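Local coordinates for PpBBE-like 1 D396N (Physcomitrella patens subsp. patens, PDB 6EO5), which is an engineered variant of a berberine bridge enzyme-like flavoprotein that oxidises cellobiose with a bi-covalently bound FAD, at residues Leu127-Ala132 with Phe213-Val218; Ala383-Asn388 with Gly443-Thr448; Gln61-Cys66 with Leu95-Glu100. One frame throughout, in Å; residues are numbered along the deposited sequence.

Interaction 1. Residues Leu127-Ala132 with Phe213-Val218; sequences LALWNA and FRVHDV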
# COMPACT_ATOMS: atom_id res chain seq x y z
N LEU A 127 17.16 -1.12 3.07
CA LEU A 127 18.54 -1.42 3.41
C LEU A 127 19.44 -1.29 2.18
O LEU A 127 20.51 -0.67 2.24
CB LEU A 127 18.62 -2.83 4.00
CG LEU A 127 19.88 -3.17 4.78
CD1 LEU A 127 20.31 -1.98 5.63
CD2 LEU A 127 19.64 -4.39 5.64
N ALA A 128 19.00 -1.85 1.05
CA ALA A 128 19.79 -1.75 -0.18
C ALA A 128 20.00 -0.31 -0.60
O ALA A 128 21.11 0.08 -0.99
CB ALA A 128 19.13 -2.55 -1.30
N LEU A 129 18.94 0.51 -0.53
CA LEU A 129 19.04 1.90 -0.97
C LEU A 129 19.85 2.75 0.01
O LEU A 129 20.50 3.71 -0.41
CB LEU A 129 17.64 2.49 -1.14
CG LEU A 129 16.86 2.07 -2.40
CD1 LEU A 129 15.40 2.50 -2.30
CD2 LEU A 129 17.50 2.67 -3.64
N TRP A 130 19.82 2.41 1.30
CA TRP A 130 20.62 3.14 2.28
C TRP A 130 22.10 2.82 2.11
O TRP A 130 22.94 3.74 2.00
CB TRP A 130 20.14 2.77 3.68
CG TRP A 130 20.92 3.40 4.78
CD1 TRP A 130 21.72 2.76 5.67
CD2 TRP A 130 20.95 4.79 5.13
NE1 TRP A 130 22.26 3.67 6.55
CE2 TRP A 130 21.81 4.92 6.24
CE3 TRP A 130 20.35 5.94 4.60
CZ2 TRP A 130 22.08 6.15 6.84
CZ3 TRP A 130 20.62 7.17 5.20
CH2 TRP A 130 21.48 7.27 6.31
N ASN A 131 22.44 1.53 2.08
CA ASN A 131 23.82 1.09 1.87
C ASN A 131 24.38 1.61 0.55
O ASN A 131 25.57 1.94 0.47
CB ASN A 131 23.89 -0.43 1.91
CG ASN A 131 23.65 -1.00 3.31
OD1 ASN A 131 23.76 -0.30 4.31
ND2 ASN A 131 23.32 -2.29 3.37
N ALA A 132 23.56 1.67 -0.50
CA ALA A 132 24.11 2.01 -1.81
C ALA A 132 24.50 3.48 -1.89
O ALA A 132 25.51 3.81 -2.52
CB ALA A 132 23.11 1.68 -2.91
N PHE A 213 12.86 3.59 -10.19
CA PHE A 213 12.39 4.60 -9.25
C PHE A 213 13.29 5.83 -9.24
O PHE A 213 14.51 5.71 -9.32
CB PHE A 213 12.31 4.05 -7.83
CG PHE A 213 11.19 3.09 -7.61
CD1 PHE A 213 9.87 3.54 -7.57
CD2 PHE A 213 11.43 1.73 -7.45
CE1 PHE A 213 8.83 2.67 -7.37
CE2 PHE A 213 10.39 0.85 -7.24
CZ PHE A 213 9.08 1.32 -7.20
N ARG A 214 12.67 7.00 -9.15
CA ARG A 214 13.36 8.19 -8.68
C ARG A 214 13.65 8.02 -7.19
O ARG A 214 12.77 7.60 -6.43
CB ARG A 214 12.50 9.43 -8.92
CG ARG A 214 13.06 10.71 -8.33
CD ARG A 214 14.24 11.21 -9.16
NE ARG A 214 13.84 11.54 -10.53
CZ ARG A 214 14.63 11.43 -11.59
NH1 ARG A 214 15.87 10.97 -11.45
NH2 ARG A 214 14.17 11.76 -12.80
N VAL A 215 14.89 8.29 -6.78
CA VAL A 215 15.29 8.13 -5.38
C VAL A 215 15.64 9.49 -4.80
O VAL A 215 15.81 10.47 -5.53
CB VAL A 215 16.44 7.12 -5.20
CG1 VAL A 215 16.01 5.74 -5.71
CG2 VAL A 215 17.71 7.61 -5.90
N HIS A 216 15.72 9.56 -3.47
CA HIS A 216 15.87 10.82 -2.75
C HIS A 216 16.91 10.72 -1.64
O HIS A 216 16.96 9.72 -0.91
CB HIS A 216 14.53 11.28 -2.15
CG HIS A 216 13.43 11.34 -3.15
ND1 HIS A 216 13.07 12.51 -3.80
CD2 HIS A 216 12.62 10.37 -3.65
CE1 HIS A 216 12.08 12.26 -4.63
NE2 HIS A 216 11.79 10.97 -4.56
N ASP A 217 17.73 11.77 -1.52
CA ASP A 217 18.79 11.81 -0.52
C ASP A 217 18.21 11.94 0.88
O ASP A 217 17.46 12.88 1.17
CB ASP A 217 19.74 12.98 -0.81
CG ASP A 217 20.80 13.15 0.28
OD1 ASP A 217 21.54 12.17 0.59
OD2 ASP A 217 20.87 14.26 0.84
N VAL A 218 18.60 11.02 1.76
CA VAL A 218 18.18 11.05 3.16
C VAL A 218 19.40 10.89 4.07
O VAL A 218 19.35 10.18 5.09
CB VAL A 218 17.13 9.96 3.45
CG1 VAL A 218 15.75 10.43 3.00
CG2 VAL A 218 17.49 8.63 2.78
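Leu129 and Trp130, neighbours on helix 122-133, rest against Val215, in the break of strand 207-217, and Val218, just past its end, a helix-on-strand contact within the FAD-binding region of the vanillyl-alcohol oxidase fold. The backbones stay well apart, with 8.5 Å between Leu129 CA and Val215 CA, and the contact is made mainly by side chains. Leu129 and Val215 both point across it and cross obliquely, so that a single methyl from each makes the contact: Leu129 CD2 lies 4.0 Å from Val215 CG1. Around this pair, Ala114 on strand 113-117 touches both residues, while Phe105 and Tyr107 of strand 105-108 add to the apolar layer beneath the helix.

Trp130 reaches its partner differently. Its CA-CB bond leads off to one flank of the contact, but with CG anti to the backbone N (chi1 177°) the six-membered half of the indole swings back toward Val218. The ring arrives edge first. Its other neighbours include Trp302 and Ile303 of helix 302-308, and Trp302 also touches Val218, which makes this end of the contact a three-way junction. At the indole edge Trp130 CZ3 stands 4.2 Å from Val218 CG2, and Val218 O lies at the same edge, in the plane of the ring, 3.3 Å from Trp130 CZ3.

Interaction 2. Residues Ala383-Asn388 with Gly443-Thr448; sequences AFIHRN and GSSLST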
# COMPACT_ATOMS: atom_id res chain seq x y z
N ALA A 383 -3.10 7.53 -12.84
CA ALA A 383 -4.27 6.77 -12.44
C ALA A 383 -4.63 7.00 -10.98
O ALA A 383 -5.74 6.65 -10.57
CB ALA A 383 -4.04 5.28 -12.70
N PHE A 384 -3.73 7.57 -10.18
CA PHE A 384 -4.02 7.88 -8.78
C PHE A 384 -4.64 9.27 -8.70
O PHE A 384 -3.99 10.27 -9.03
CB PHE A 384 -2.75 7.79 -7.92
CG PHE A 384 -3.02 7.82 -6.45
CD1 PHE A 384 -3.13 9.03 -5.77
CD2 PHE A 384 -3.19 6.63 -5.74
CE1 PHE A 384 -3.40 9.06 -4.41
CE2 PHE A 384 -3.45 6.65 -4.38
CZ PHE A 384 -3.55 7.88 -3.71
N ILE A 385 -5.89 9.34 -8.24
CA ILE A 385 -6.69 10.55 -8.33
C ILE A 385 -6.78 11.33 -7.02
O ILE A 385 -7.16 12.51 -7.04
CB ILE A 385 -8.12 10.23 -8.84
CG1 ILE A 385 -8.90 9.41 -7.80
CG2 ILE A 385 -8.08 9.51 -10.19
CD1 ILE A 385 -10.40 9.29 -8.10
N HIS A 386 -6.45 10.72 -5.89
CA HIS A 386 -6.73 11.30 -4.58
C HIS A 386 -5.68 12.35 -4.26
O HIS A 386 -4.76 12.15 -3.46
CB HIS A 386 -6.79 10.19 -3.54
CG HIS A 386 -7.50 8.97 -4.03
ND1 HIS A 386 -8.86 8.95 -4.28
CD2 HIS A 386 -7.04 7.74 -4.36
CE1 HIS A 386 -9.20 7.75 -4.73
NE2 HIS A 386 -8.11 7.00 -4.78
N ARG A 387 -5.84 13.51 -4.89
CA ARG A 387 -4.85 14.58 -4.83
C ARG A 387 -5.36 15.82 -4.12
O ARG A 387 -4.74 16.88 -4.23
CB ARG A 387 -4.39 14.94 -6.24
CG ARG A 387 -3.94 13.75 -7.07
CD ARG A 387 -2.62 13.25 -6.58
NE ARG A 387 -2.03 12.28 -7.50
CZ ARG A 387 -0.83 11.74 -7.32
NH1 ARG A 387 -0.11 12.09 -6.26
NH2 ARG A 387 -0.36 10.85 -8.19
N ASN A 388 -6.49 15.72 -3.39
CA ASN A 388 -7.11 16.90 -2.81
C ASN A 388 -7.74 16.64 -1.44
O ASN A 388 -8.65 17.38 -1.02
CB ASN A 388 -8.18 17.47 -3.75
CG ASN A 388 -8.41 18.95 -3.53
OD1 ASN A 388 -7.47 19.74 -3.39
ND2 ASN A 388 -9.68 19.35 -3.49
N GLY A 443 -12.56 7.14 -10.24
CA GLY A 443 -13.24 8.39 -10.59
C GLY A 443 -13.10 8.82 -12.04
O GLY A 443 -13.41 8.07 -12.97
N SER A 444 -12.63 10.07 -12.25
CA SER A 444 -12.56 10.67 -13.58
C SER A 444 -11.61 9.96 -14.53
O SER A 444 -11.66 10.21 -15.73
CB SER A 444 -12.10 12.14 -13.53
OG SER A 444 -12.94 12.95 -12.73
N SER A 445 -10.72 9.11 -14.02
CA SER A 445 -9.75 8.42 -14.85
C SER A 445 -10.20 7.02 -15.24
O SER A 445 -9.47 6.34 -15.97
CB SER A 445 -8.39 8.35 -14.14
OG SER A 445 -7.76 9.63 -14.08
N LEU A 446 -11.37 6.57 -14.78
CA LEU A 446 -11.73 5.16 -14.96
C LEU A 446 -12.03 4.83 -16.42
O LEU A 446 -11.64 3.76 -16.90
CB LEU A 446 -12.90 4.80 -14.05
CG LEU A 446 -13.52 3.41 -14.19
CD1 LEU A 446 -12.48 2.31 -13.99
CD2 LEU A 446 -14.68 3.27 -13.22
N SER A 447 -12.70 5.74 -17.14
CA SER A 447 -12.90 5.57 -18.58
C SER A 447 -11.57 5.33 -19.29
O SER A 447 -11.43 4.38 -20.07
CB SER A 447 -13.59 6.79 -19.19
OG SER A 447 -14.65 7.27 -18.39
N THR A 448 -10.59 6.20 -19.04
CA THR A 448 -9.26 6.00 -19.61
C THR A 448 -8.69 4.64 -19.22
O THR A 448 -8.13 3.93 -20.06
CB THR A 448 -8.33 7.14 -19.17
OG1 THR A 448 -8.88 8.38 -19.62
CG2 THR A 448 -6.96 6.96 -19.75
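Phe384 O, next to the Ile385 that packs on Gly443 and Ser445, accepts a hydrogen bond from Arg387 NE at 3.2 Å and a weak one from Thr382 OG1. The Arg387 bond is bent, with an N-H...O angle of 140°, and the donor sits above the carbonyl plane. It folds the arginine back over its own loop: Phe384 CD1 lies over the centre of one guanidinium face, so the phenyl ring meets that face edge on. Asp168, in a salt bridge, and Thr382 hold NH2, and Ile374 O takes NH1, leaving the group little freedom to turn.

On this frame Ile385 reaches across to the segment 443-448 with two separate branches. CG1 stands between the backbone N and the carbonyl carbon (chi1 67°), and from there CD1 extends to the backbone of Gly443, 3.7 Å from Gly443 N and 3.9 Å from Gly443 CA. Gly443 has positive phi, follows helix 438-442 and presents bare main chain to this methyl. The other branch, Ile385 CG2, lies alongside Ser445, 3.9 Å from Ser445 OG, in a van der Waals contact. Ser445 also touches Phe195 of helix 191-200.

Ile385 also touches its own loop: CG1 lies 3.4 Å above the plane of the His386 imidazole, toward its rim. His386 in turn stacks with Tyr337 and bonds Gln429 through NE2. The backbone here is an inverse gamma turn centred on His386, closed by a weak bond from Arg387 N to Ile385 O; this compact turn sits in the loop between strands 361-367 and 391-398, at the seam with the C-terminal berberine-like region.

Interaction 3. Residues Gln61-Cys66 with Leu95-Glu100; sequences QNAVFC and LVVDME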
# COMPACT_ATOMS: atom_id res chain seq x y z
N GLN A 61 6.81 -15.33 -19.16
CA GLN A 61 6.15 -15.56 -20.43
C GLN A 61 5.59 -16.98 -20.53
O GLN A 61 4.52 -17.19 -21.12
CB GLN A 61 7.12 -15.28 -21.58
CG GLN A 61 7.32 -13.80 -21.82
CD GLN A 61 8.54 -13.50 -22.65
OE1 GLN A 61 9.60 -14.12 -22.45
NE2 GLN A 61 8.42 -12.55 -23.57
N ASN A 62 6.29 -17.95 -19.94
CA ASN A 62 5.79 -19.32 -19.96
C ASN A 62 4.51 -19.45 -19.15
O ASN A 62 3.54 -20.06 -19.60
CB ASN A 62 6.85 -20.28 -19.41
CG ASN A 62 6.29 -21.65 -19.15
OD1 ASN A 62 5.80 -21.95 -18.06
ND2 ASN A 62 6.33 -22.50 -20.17
N ALA A 63 4.50 -18.88 -17.93
CA ALA A 63 3.31 -18.94 -17.10
C ALA A 63 2.12 -18.27 -17.78
O ALA A 63 1.01 -18.81 -17.75
CB ALA A 63 3.59 -18.30 -15.73
N VAL A 64 2.34 -17.12 -18.40
CA VAL A 64 1.25 -16.42 -19.09
C VAL A 64 0.75 -17.24 -20.27
O VAL A 64 -0.45 -17.31 -20.54
CB VAL A 64 1.71 -15.02 -19.52
CG1 VAL A 64 0.66 -14.36 -20.41
CG2 VAL A 64 2.01 -14.16 -18.30
N PHE A 65 1.67 -17.89 -20.99
CA PHE A 65 1.25 -18.73 -22.11
C PHE A 65 0.50 -19.96 -21.61
O PHE A 65 -0.56 -20.32 -22.16
CB PHE A 65 2.48 -19.13 -22.94
CG PHE A 65 2.18 -20.14 -24.01
CD1 PHE A 65 1.74 -19.73 -25.26
CD2 PHE A 65 2.33 -21.50 -23.76
CE1 PHE A 65 1.45 -20.67 -26.24
CE2 PHE A 65 2.04 -22.43 -24.74
CZ PHE A 65 1.61 -22.02 -25.98
N CYS A 66 1.02 -20.62 -20.58
CA CYS A 66 0.43 -21.86 -20.10
C CYS A 66 -0.94 -21.64 -19.47
O CYS A 66 -1.81 -22.52 -19.54
CB CYS A 66 1.36 -22.54 -19.10
SG CYS A 66 2.80 -23.30 -19.86
N LEU A 95 -3.65 -19.62 -11.27
CA LEU A 95 -2.20 -19.80 -11.25
C LEU A 95 -1.59 -18.56 -10.62
O LEU A 95 -1.69 -17.45 -11.17
CB LEU A 95 -1.64 -20.01 -12.66
CG LEU A 95 -0.11 -20.04 -12.78
CD1 LEU A 95 0.48 -21.23 -12.03
CD2 LEU A 95 0.34 -20.02 -14.24
N VAL A 96 -0.96 -18.73 -9.46
CA VAL A 96 -0.29 -17.64 -8.76
C VAL A 96 1.15 -17.58 -9.25
O VAL A 96 1.92 -18.53 -9.07
CB VAL A 96 -0.33 -17.82 -7.23
CG1 VAL A 96 0.51 -16.74 -6.56
CG2 VAL A 96 -1.77 -17.81 -6.71
N VAL A 97 1.52 -16.45 -9.84
CA VAL A 97 2.87 -16.23 -10.34
C VAL A 97 3.62 -15.42 -9.28
O VAL A 97 3.65 -14.19 -9.31
CB VAL A 97 2.86 -15.53 -11.69
CG1 VAL A 97 4.29 -15.37 -12.22
CG2 VAL A 97 1.97 -16.29 -12.65
N ASP A 98 4.23 -16.12 -8.33
CA ASP A 98 4.97 -15.49 -7.25
C ASP A 98 6.30 -14.95 -7.78
O ASP A 98 7.14 -15.72 -8.26
CB ASP A 98 5.19 -16.49 -6.12
CG ASP A 98 5.86 -15.88 -4.90
OD1 ASP A 98 6.89 -15.18 -5.05
OD2 ASP A 98 5.36 -16.11 -3.79
N MET A 99 6.49 -13.63 -7.69
CA MET A 99 7.62 -12.95 -8.30
C MET A 99 8.83 -12.83 -7.37
O MET A 99 9.68 -11.96 -7.57
CB MET A 99 7.19 -11.57 -8.79
CG MET A 99 6.15 -11.63 -9.89
SD MET A 99 6.83 -12.36 -11.40
CE MET A 99 7.79 -10.97 -12.02
N GLU A 100 8.93 -13.72 -6.38
CA GLU A 100 9.96 -13.63 -5.34
C GLU A 100 11.37 -13.63 -5.91
O GLU A 100 12.30 -13.11 -5.27
CB GLU A 100 9.76 -14.80 -4.39
CG GLU A 100 10.68 -14.90 -3.23
CD GLU A 100 10.29 -16.09 -2.37
OE1 GLU A 100 9.92 -17.15 -2.96
OE2 GLU A 100 10.30 -15.94 -1.13
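Helix 57-70 passes over strand 95-98 with Ala63 and Val97 as the nearest backbone pair, their CA atoms 7.3 Å apart. Ala63 is the helical residue that makes the contact, and its CB faces the strand directly. Two methyls of the strand meet it: Leu95 CD2 and Val97 CG2 each lie 4.0 Å from Ala63 CB. Leu95 holds its CG anti to the backbone N (chi1 173°), which carries the branched end over to the helix, where CD2 also comes within 3.8 Å of Ala63 O. Val97 is shorter and offers the branch that stands beside its own backbone N. The short alanine side chain is consistent with the close approach of helix and strand. The side chains meet through methyl groups alone, and all three residues are buried.

Val96 and Asp98 belong to the other face of the strand, and Asp98 forms an Asx turn. Asp98 OD1 accepts from Glu100 N at 2.8 Å, a bent bond with an N-H...O angle of 137°, while OD2 forms a salt bridge with Arg77. With both oxygens engaged, the carboxylate is held in its rotation and probably stays ionised. The side chain of Val97 is about 8 Å from the bound FAD, which puts the contact near the cofactor.

In the fold, strand 95-98 runs between and parallel to strands 50-53 and 74-77, and helix 57-70 links those two as the helix of a beta-alpha-beta crossover that passes over it. Val52 of strand 50-53 touches both Ala63 and Leu95, and Ile74 of strand 74-77 touches Val97. Helix 14-21 also packs here: its Leu18 meets Leu95 and Cys66, and the Cys17-Cys66 disulfide ties it to helix 57-70.

From the N terminus, interaction 3 comes first and closes the loop that contains strand 74-77, seating helix 57-70 on the small parallel part of the FAD-binding region. Interaction 1 then spans 80 residues, bringing helix 122-133 against the end of strand 207-217 in the six-stranded antiparallel sheet. Interaction 2 closes the last loop, joining the excursion between strands 361-367 and 391-398 of the seven-stranded sheet to the start of the C-terminal helix 446-456. The three follow one another in series, none nested or crossed. Their centres lie 29 to 30 Å apart, and the nearest atoms of interactions 1 and 2 are about 12 Å apart.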